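Local coordinates for trp repressor binding protein WrbA (Deinococcus radiodurans, PDB 1YDG) that uses FMN, one per monomer of its homotetramer, to reduce quinones to quinols at the expense of NADH or NADPH, at residues 11-15 with 94-100; 150-154 with 165-169; 158-162 with 181-185. All coordinates share one frame; numbering follows the deposited sequence.

Contact 1: residues 11-15 with 94-100; sequences IVFYS and TSQMRAF. With SO4 (sulfate ion), chain J.
One face of the Tyr14 ring is taken by Gln96: its CB stands over the face, offset toward the rim, 3.9 Å from the ring centroid, a CH-pi contact, and its amide lies stacked on the phenol, the planes 25° apart. Thr94 OG1 meets the ring obliquely, 3.6 Å from Tyr14 CD2. Ser15 CB lies in plane at the edge of the Phe13 ring, and Val12 CG1 approaches the Phe100 ring obliquely, 3.9 Å from Phe100 CE2. This is the flavodoxin-like fold where strand 8-13 turns into the FMN phosphate loop and the first turns of helix 95-102 pack against it. Tyr14 CG is anti to the backbone N (chi1 179°), which swings the ring toward that helix. Its OH comes within 3.0 Å of Gln96 NE2, at too poor an angle for a hydrogen bond; each bonds instead to the Glu45 carboxylate, the hydroxyl also to Ser16. Losing the ring to an alanine here would probably open a gap over Gln96 and leave Glu45 without one of its partners. Met97 CE reaches Val12 O. Ser15 OG and Thr17 OG1, with the backbone N of Ser16, Thr19 and Gly20, hold a sulfate, probably from the crystallisation liquor, that likely marks the FMN phosphate site. Thr94 N-caps the helix: Met97 N donates to its OG1 at 3.2 Å, with an N-H...O angle of 160°.

Contact 2: residues 150-154 with 165-169; sequences TPPGY and NPYGA
Tyr154 and Pro166 lie side by side and point the same way. The outer rim of the phenol does the touching: Tyr154 CE1 is 3.6 Å from Pro166 CB, and Tyr154 OH is equally close to Pro166 CD, so this rim lies along the CB-CG-CD side of the pyrrolidine, the aromatic ring meeting it obliquely. The tyrosine is turned to this side by its first torsion, with CG anti to the carbonyl carbon (chi1 -66°). Within its own segment, Pro166 CG stands over one face of the Tyr167 ring, offset toward the rim, 4.1 Å above the plane.

The remaining prolines meet backbone rather than rings. Pro152 CD approaches Pro166 O to 3.4 Å, and Pro151 CB sits near the carbonyl oxygens of both Pro166 and Tyr167. The same Pro166 O accepts the one hydrogen bond between the segments, a somewhat bent backbone bond from Gly153 N at 2.9 Å. Gly153 O has no conventional hydrogen-bond partner, although Pro166 CA sends a C-H toward it at 3.5 Å with an angle of 162° at the hydrogen. A positive phi of 51° suits the glycine at this point. Asn165 shapes the second segment as an Asx turn, its OD1 accepting from Tyr167 N, while its ND2 bonds to Ser170.

These loops of the flavodoxin-like domain lie at the tetramer interface: Tyr154 meets Trp108 of the third subunit edge-to-face, and Tyr167 OH bonds to FMN-binding His144 of that subunit and Thr133 of the fourth. Pro151 and Tyr167 pack on helix 131-144, and Pro152 touches Gln189 of helix 180-204. Strand 148-149 leads into the first loop, and the second leads into strand 170-172.

Contact 3: residues 158-162 with 181-185; sequences VIFKS and NDRAS
Ser162 and Ser185 meet at the close-packed side of this helix pair, where Ser185 OG donates to Ser162 OG at 3.2 Å and the two CB atoms come within 3.6 Å of each other. The contact packs helix 157-162 on helix 180-204 in the flavodoxin-like domain; the short segments run obliquely antiparallel, their axes 7.9 Å apart and crossing at -141°. That approach is consistent with the small side chains of Ser162, Ala184 and Ser185. CA of Ser162 and CA of Asn181 are separated by 4.3 Å. Ser162 CB also lies against Asn181 O, and Asn181 CB presses on Lys161 O at 3.1 Å. Val158 CG1 lies against the backbone at Ser185 N, 3.6 Å away.

The solvent side, at the Lys161 side chain, is looser. Lys161 is exposed; its chain, bent at chi3 and chi4, leads its end away from helix 180-204, and NZ bonds to Glu157 O on its own side.

Ser162 OG serves twice: it accepts from Ser185 and donates to Ile159 O at 2.6 Å. With chi1 at 73°, OG lies between the backbone N and carbonyl carbon of its own residue, where both partners can be met. The helix is weakly bonded through its main chain, so this relay of hydroxyls probably supplements the backbone bonds while tying helix 157-162 to helix 180-204.

In the fold
Contacts 2 and 3 form one continuous region, their centres 11 Å apart and their segments alternating along the chain: Ile159 CG2 packs 3.4 Å from Gly153 O, and Tyr154 CD2 is equally near Phe160 CE1. Contact 1 lies across the chain's centre from both, its own centre about 20 Å from that of contact 2 and 23 Å from that of contact 3. It carries FMN-binding Ser15. Within this chain the others stand further off: the side chain of Asn165 is about 8 Å from that of Val127, and that of Asp182 about 8 Å from that of Thr19. Across subunits, contact 2 touches FMN-binding His144 of the third and Asn128 and Gly129 of the fourth, and Phe160 packs on Asn126 of the fourth.

Contact 1: residues 11-15 with 94-100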
loop_
_atom_site.group_PDB
_atom_site.type_symbol
_atom_site.label_atom_id
_atom_site.label_comp_id
_atom_site.label_asym_id
_atom_site.label_seq_id
_atom_site.Cartn_x
_atom_site.Cartn_y
_atom_site.Cartn_z
ATOM N N ILE B 11 6.338 21.653 10.144
ATOM C CA ILE B 11 5.065 21.248 9.534
ATOM C C ILE B 11 5.118 21.701 8.091
ATOM O O ILE B 11 5.086 22.909 7.828
ATOM C CB ILE B 11 3.846 21.914 10.211
ATOM C CG1 ILE B 11 3.903 21.814 11.747
ATOM C CG2 ILE B 11 2.538 21.338 9.679
ATOM C CD1 ILE B 11 3.982 20.433 12.282
ATOM N N VAL B 12 5.237 20.746 7.168
ATOM C CA VAL B 12 5.312 21.018 5.731
ATOM C C VAL B 12 4.001 20.527 5.115
ATOM O O VAL B 12 3.641 19.338 5.233
ATOM C CB VAL B 12 6.504 20.305 5.047
ATOM C CG1 VAL B 12 6.532 20.605 3.554
ATOM C CG2 VAL B 12 7.807 20.708 5.685
ATOM N N PHE B 13 3.254 21.456 4.530
ATOM C CA PHE B 13 1.911 21.164 4.049
ATOM C C PHE B 13 1.701 21.766 2.674
ATOM O O PHE B 13 2.219 22.854 2.359
ATOM C CB PHE B 13 0.848 21.683 5.029
ATOM C CG PHE B 13 0.650 23.172 4.965
ATOM C CD1 PHE B 13 -0.374 23.714 4.194
ATOM C CD2 PHE B 13 1.519 24.020 5.625
ATOM C CE1 PHE B 13 -0.540 25.069 4.101
ATOM C CE2 PHE B 13 1.363 25.397 5.537
ATOM C CZ PHE B 13 0.341 25.924 4.776
ATOM N N TYR B 14 0.996 21.022 1.830
ATOM C CA TYR B 14 0.419 21.573 0.622
ATOM C C TYR B 14 -1.074 21.789 0.849
ATOM O O TYR B 14 -1.739 20.964 1.488
ATOM C CB TYR B 14 0.629 20.678 -0.610
ATOM C CG TYR B 14 -0.035 21.329 -1.788
ATOM C CD1 TYR B 14 0.490 22.485 -2.338
ATOM C CD2 TYR B 14 -1.273 20.883 -2.247
ATOM C CE1 TYR B 14 -0.164 23.148 -3.383
ATOM C CE2 TYR B 14 -1.951 21.546 -3.273
ATOM C CZ TYR B 14 -1.382 22.678 -3.837
ATOM O OH TYR B 14 -2.027 23.336 -4.835
ATOM N N SER B 15 -1.598 22.893 0.324
ATOM C CA SER B 15 -3.029 23.179 0.368
ATOM C C SER B 15 -3.425 23.971 -0.880
ATOM O O SER B 15 -2.816 25.014 -1.175
ATOM C CB SER B 15 -3.379 23.972 1.636
ATOM O OG SER B 15 -4.788 24.138 1.746
ATOM N N THR B 94 -0.409 15.113 -3.679
ATOM C CA THR B 94 -0.374 16.025 -4.806
ATOM C C THR B 94 0.996 16.049 -5.465
ATOM O O THR B 94 2.022 15.869 -4.800
ATOM C CB THR B 94 -0.688 17.462 -4.373
ATOM O OG1 THR B 94 0.270 17.876 -3.387
ATOM C CG2 THR B 94 -2.109 17.564 -3.813
ATOM N N SER B 95 1.022 16.345 -6.759
ATOM C CA SER B 95 2.287 16.556 -7.460
ATOM C C SER B 95 3.118 17.655 -6.794
ATOM O O SER B 95 4.342 17.592 -6.804
ATOM C CB SER B 95 2.059 16.890 -8.941
ATOM O OG SER B 95 1.285 18.061 -9.085
ATOM N N GLN B 96 2.460 18.631 -6.172
ATOM C CA GLN B 96 3.175 19.740 -5.549
ATOM C C GLN B 96 4.000 19.210 -4.366
ATOM O O GLN B 96 5.178 19.559 -4.196
ATOM C CB GLN B 96 2.201 20.850 -5.111
ATOM C CG GLN B 96 1.532 21.614 -6.266
ATOM C CD GLN B 96 0.151 21.075 -6.663
ATOM O OE1 GLN B 96 -0.146 19.887 -6.484
ATOM N NE2 GLN B 96 -0.703 21.959 -7.194
ATOM N N MET B 97 3.392 18.336 -3.567
ATOM C CA MET B 97 4.089 17.714 -2.470
ATOM C C MET B 97 5.181 16.796 -3.012
ATOM O O MET B 97 6.317 16.852 -2.552
ATOM C CB MET B 97 3.116 16.953 -1.570
ATOM C CG MET B 97 3.775 16.115 -0.457
ATOM S SD MET B 97 4.716 17.037 0.755
ATOM C CE MET B 97 3.507 17.739 1.860
ATOM N N ARG B 98 4.856 15.964 -3.995
ATOM C CA ARG B 98 5.897 15.108 -4.595
ATOM C C ARG B 98 7.042 15.936 -5.197
ATOM O O ARG B 98 8.175 15.514 -5.148
ATOM C CB ARG B 98 5.339 14.173 -5.658
ATOM C CG ARG B 98 4.267 13.184 -5.181
ATOM C CD ARG B 98 4.625 12.390 -3.944
ATOM N NE ARG B 98 5.879 11.643 -4.067
ATOM C CZ ARG B 98 6.275 10.677 -3.237
ATOM N NH1 ARG B 98 5.504 10.284 -2.221
ATOM N NH2 ARG B 98 7.442 10.077 -3.435
ATOM N N ALA B 99 6.739 17.079 -5.803
ATOM C CA ALA B 99 7.795 17.937 -6.356
ATOM C C ALA B 99 8.755 18.362 -5.267
ATOM O O ALA B 99 9.960 18.354 -5.486
ATOM C CB ALA B 99 7.214 19.148 -7.047
ATOM N N PHE B 100 8.211 18.712 -4.091
ATOM C CA PHE B 100 9.015 19.043 -2.935
ATOM C C PHE B 100 9.871 17.857 -2.517
ATOM O O PHE B 100 11.065 17.978 -2.319
ATOM C CB PHE B 100 8.151 19.480 -1.746
ATOM C CG PHE B 100 8.952 19.706 -0.512
ATOM C CD1 PHE B 100 9.929 20.706 -0.480
ATOM C CD2 PHE B 100 8.799 18.895 0.587
ATOM C CE1 PHE B 100 10.714 20.898 0.664
ATOM C CE2 PHE B 100 9.575 19.073 1.701
ATOM C CZ PHE B 100 10.533 20.072 1.744
HETATM S S SO4 J . -7.012 21.534 0.468
HETATM O O1 SO4 J . -8.127 22.432 0.771
HETATM O O2 SO4 J . -7.437 20.156 0.600
HETATM O O3 SO4 J . -6.585 21.817 -0.902
HETATM O O4 SO4 J . -5.933 21.756 1.422
#

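Contact 2: residues 150-154 with 165-169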
loop_
_atom_site.group_PDB
_atom_site.type_symbol
_atom_site.label_atom_id
_atom_site.label_comp_id
_atom_site.label_asym_id
_atom_site.label_seq_id
_atom_site.Cartn_x
_atom_site.Cartn_y
_atom_site.Cartn_z
ATOM N N THR B 150 6.178 8.006 13.462
ATOM C CA THR B 150 5.402 8.156 14.691
ATOM C C THR B 150 3.912 8.409 14.434
ATOM O O THR B 150 3.363 9.428 14.855
ATOM C CB THR B 150 5.928 9.278 15.593
ATOM O OG1 THR B 150 5.796 10.543 14.921
ATOM C CG2 THR B 150 7.359 9.019 16.000
ATOM N N PRO B 151 3.230 7.447 13.808
ATOM C CA PRO B 151 1.810 7.665 13.556
ATOM C C PRO B 151 1.016 7.620 14.885
ATOM O O PRO B 151 1.491 7.035 15.855
ATOM C CB PRO B 151 1.460 6.506 12.634
ATOM C CG PRO B 151 2.325 5.404 13.099
ATOM C CD PRO B 151 3.658 6.108 13.365
ATOM N N PRO B 152 -0.166 8.255 14.937
ATOM C CA PRO B 152 -0.927 8.323 16.181
ATOM C C PRO B 152 -1.525 7.016 16.686
ATOM O O PRO B 152 -1.731 6.882 17.889
ATOM C CB PRO B 152 -2.059 9.297 15.855
ATOM C CG PRO B 152 -2.188 9.290 14.415
ATOM C CD PRO B 152 -0.837 8.977 13.846
ATOM N N GLY B 153 -1.814 6.071 15.805
ATOM C CA GLY B 153 -2.606 4.910 16.202
ATOM C C GLY B 153 -3.878 5.380 16.904
ATOM O O GLY B 153 -4.467 6.403 16.528
ATOM N N TYR B 154 -4.289 4.649 17.934
ATOM C CA TYR B 154 -5.466 5.010 18.718
ATOM C C TYR B 154 -5.072 5.435 20.128
ATOM O O TYR B 154 -5.795 5.179 21.092
ATOM C CB TYR B 154 -6.434 3.830 18.775
ATOM C CG TYR B 154 -7.028 3.468 17.438
ATOM C CD1 TYR B 154 -6.405 2.548 16.613
ATOM C CD2 TYR B 154 -8.223 4.039 17.005
ATOM C CE1 TYR B 154 -6.935 2.211 15.387
ATOM C CE2 TYR B 154 -8.770 3.700 15.787
ATOM C CZ TYR B 154 -8.116 2.784 14.979
ATOM O OH TYR B 154 -8.642 2.437 13.770
ATOM N N ASN B 165 -8.510 7.524 12.641
ATOM C CA ASN B 165 -7.437 7.261 11.685
ATOM C C ASN B 165 -6.096 7.025 12.363
ATOM O O ASN B 165 -5.405 7.947 12.739
ATOM C CB ASN B 165 -7.347 8.319 10.584
ATOM C CG ASN B 165 -6.591 7.808 9.324
ATOM O OD1 ASN B 165 -5.611 7.032 9.404
ATOM N ND2 ASN B 165 -7.061 8.257 8.148
ATOM N N PRO B 166 -5.709 5.752 12.479
ATOM C CA PRO B 166 -4.481 5.400 13.157
ATOM C C PRO B 166 -3.219 5.848 12.383
ATOM O O PRO B 166 -2.155 6.022 12.975
ATOM C CB PRO B 166 -4.578 3.874 13.248
ATOM C CG PRO B 166 -5.373 3.489 12.092
ATOM C CD PRO B 166 -6.387 4.562 11.923
ATOM N N TYR B 167 -3.346 6.051 11.078
ATOM C CA TYR B 167 -2.176 6.354 10.238
ATOM C C TYR B 167 -1.833 7.824 10.315
ATOM O O TYR B 167 -0.703 8.206 10.067
ATOM C CB TYR B 167 -2.408 5.957 8.768
ATOM C CG TYR B 167 -2.858 4.526 8.544
ATOM C CD1 TYR B 167 -3.808 4.225 7.571
ATOM C CD2 TYR B 167 -2.345 3.468 9.298
ATOM C CE1 TYR B 167 -4.244 2.918 7.365
ATOM C CE2 TYR B 167 -2.778 2.132 9.077
ATOM C CZ TYR B 167 -3.719 1.880 8.119
ATOM O OH TYR B 167 -4.156 0.597 7.878
ATOM N N GLY B 168 -2.819 8.641 10.666
ATOM C CA GLY B 168 -2.654 10.078 10.710
ATOM C C GLY B 168 -3.979 10.788 10.514
ATOM O O GLY B 168 -4.918 10.238 9.954
ATOM N N ALA B 169 -4.041 12.024 10.975
ATOM C CA ALA B 169 -5.255 12.838 10.861
ATOM C C ALA B 169 -5.681 12.913 9.407
ATOM O O ALA B 169 -4.853 13.099 8.517
ATOM C CB ALA B 169 -5.019 14.246 11.421
#

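Contact 3: residues 158-162 with 181-185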
loop_
_atom_site.group_PDB
_atom_site.type_symbol
_atom_site.label_atom_id
_atom_site.label_comp_id
_atom_site.label_asym_id
_atom_site.label_seq_id
_atom_site.Cartn_x
_atom_site.Cartn_y
_atom_site.Cartn_z
ATOM N N VAL B 158 -9.860 10.517 21.129
ATOM C CA VAL B 158 -10.307 11.533 20.182
ATOM C C VAL B 158 -9.928 11.169 18.736
ATOM O O VAL B 158 -10.268 11.897 17.796
ATOM C CB VAL B 158 -9.781 12.931 20.590
ATOM C CG1 VAL B 158 -8.439 13.282 19.882
ATOM C CG2 VAL B 158 -10.866 13.974 20.346
ATOM N N ILE B 159 -9.237 10.035 18.578
ATOM C CA ILE B 159 -9.019 9.407 17.270
ATOM C C ILE B 159 -10.365 8.808 16.852
ATOM O O ILE B 159 -10.880 9.105 15.771
ATOM C CB ILE B 159 -7.928 8.280 17.305
ATOM C CG1 ILE B 159 -6.757 8.645 18.237
ATOM C CG2 ILE B 159 -7.423 7.977 15.896
ATOM C CD1 ILE B 159 -6.311 10.097 18.170
ATOM N N PHE B 160 -10.914 7.973 17.741
ATOM C CA PHE B 160 -12.281 7.451 17.655
ATOM C C PHE B 160 -13.231 8.560 17.223
ATOM O O PHE B 160 -13.916 8.444 16.210
ATOM C CB PHE B 160 -12.736 6.920 19.036
ATOM C CG PHE B 160 -12.352 5.475 19.329
ATOM C CD1 PHE B 160 -11.336 4.818 18.635
ATOM C CD2 PHE B 160 -13.010 4.785 20.344
ATOM C CE1 PHE B 160 -10.998 3.490 18.938
ATOM C CE2 PHE B 160 -12.681 3.462 20.651
ATOM C CZ PHE B 160 -11.667 2.816 19.946
ATOM N N LYS B 161 -13.241 9.641 17.999
ATOM C CA LYS B 161 -14.198 10.727 17.810
ATOM C C LYS B 161 -13.994 11.481 16.484
ATOM O O LYS B 161 -14.962 12.039 15.935
ATOM C CB LYS B 161 -14.156 11.686 19.012
ATOM C CG LYS B 161 -14.655 11.037 20.309
ATOM C CD LYS B 161 -14.804 12.041 21.460
ATOM C CE LYS B 161 -13.565 12.088 22.355
ATOM N NZ LYS B 161 -13.538 10.983 23.363
ATOM N N SER B 162 -12.756 11.466 15.969
ATOM C CA SER B 162 -12.412 12.078 14.666
ATOM C C SER B 162 -12.778 11.230 13.436
ATOM O O SER B 162 -12.669 11.709 12.304
ATOM C CB SER B 162 -10.907 12.394 14.606
ATOM O OG SER B 162 -10.133 11.206 14.451
ATOM N N ASN B 181 -13.329 17.274 16.510
ATOM C CA ASN B 181 -12.790 15.919 16.531
ATOM C C ASN B 181 -11.539 15.815 15.647
ATOM O O ASN B 181 -10.518 15.235 16.040
ATOM C CB ASN B 181 -13.850 14.915 16.062
ATOM C CG ASN B 181 -15.255 15.241 16.589
ATOM O OD1 ASN B 181 -15.558 15.029 17.778
ATOM N ND2 ASN B 181 -16.122 15.767 15.699
ATOM N N ASP B 182 -11.638 16.389 14.451
ATOM C CA ASP B 182 -10.488 16.525 13.561
ATOM C C ASP B 182 -9.369 17.351 14.192
ATOM O O ASP B 182 -8.204 16.976 14.106
ATOM C CB ASP B 182 -10.921 17.110 12.213
ATOM C CG ASP B 182 -11.761 16.128 11.398
ATOM O OD1 ASP B 182 -11.650 14.896 11.629
ATOM O OD2 ASP B 182 -12.528 16.575 10.522
ATOM N N ARG B 183 -9.730 18.438 14.863
ATOM C CA ARG B 183 -8.754 19.319 15.500
ATOM C C ARG B 183 -8.063 18.661 16.682
ATOM O O ARG B 183 -6.879 18.859 16.887
ATOM C CB ARG B 183 -9.411 20.632 15.932
ATOM C CG ARG B 183 -9.904 21.452 14.748
ATOM C CD ARG B 183 -10.431 22.823 15.142
ATOM N NE ARG B 183 -10.876 23.600 13.976
ATOM C CZ ARG B 183 -10.076 24.230 13.112
ATOM N NH1 ARG B 183 -8.745 24.183 13.233
ATOM N NH2 ARG B 183 -10.612 24.905 12.093
ATOM N N ALA B 184 -8.806 17.877 17.451
ATOM C CA ALA B 184 -8.232 17.166 18.606
ATOM C C ALA B 184 -7.345 16.017 18.160
ATOM O O ALA B 184 -6.352 15.688 18.812
ATOM C CB ALA B 184 -9.352 16.648 19.492
ATOM N N SER B 185 -7.704 15.424 17.032
ATOM C CA SER B 185 -6.921 14.373 16.406
ATOM C C SER B 185 -5.534 14.904 16.019
ATOM O O SER B 185 -4.498 14.326 16.379
ATOM C CB SER B 185 -7.678 13.861 15.185
ATOM O OG SER B 185 -7.232 12.587 14.794
#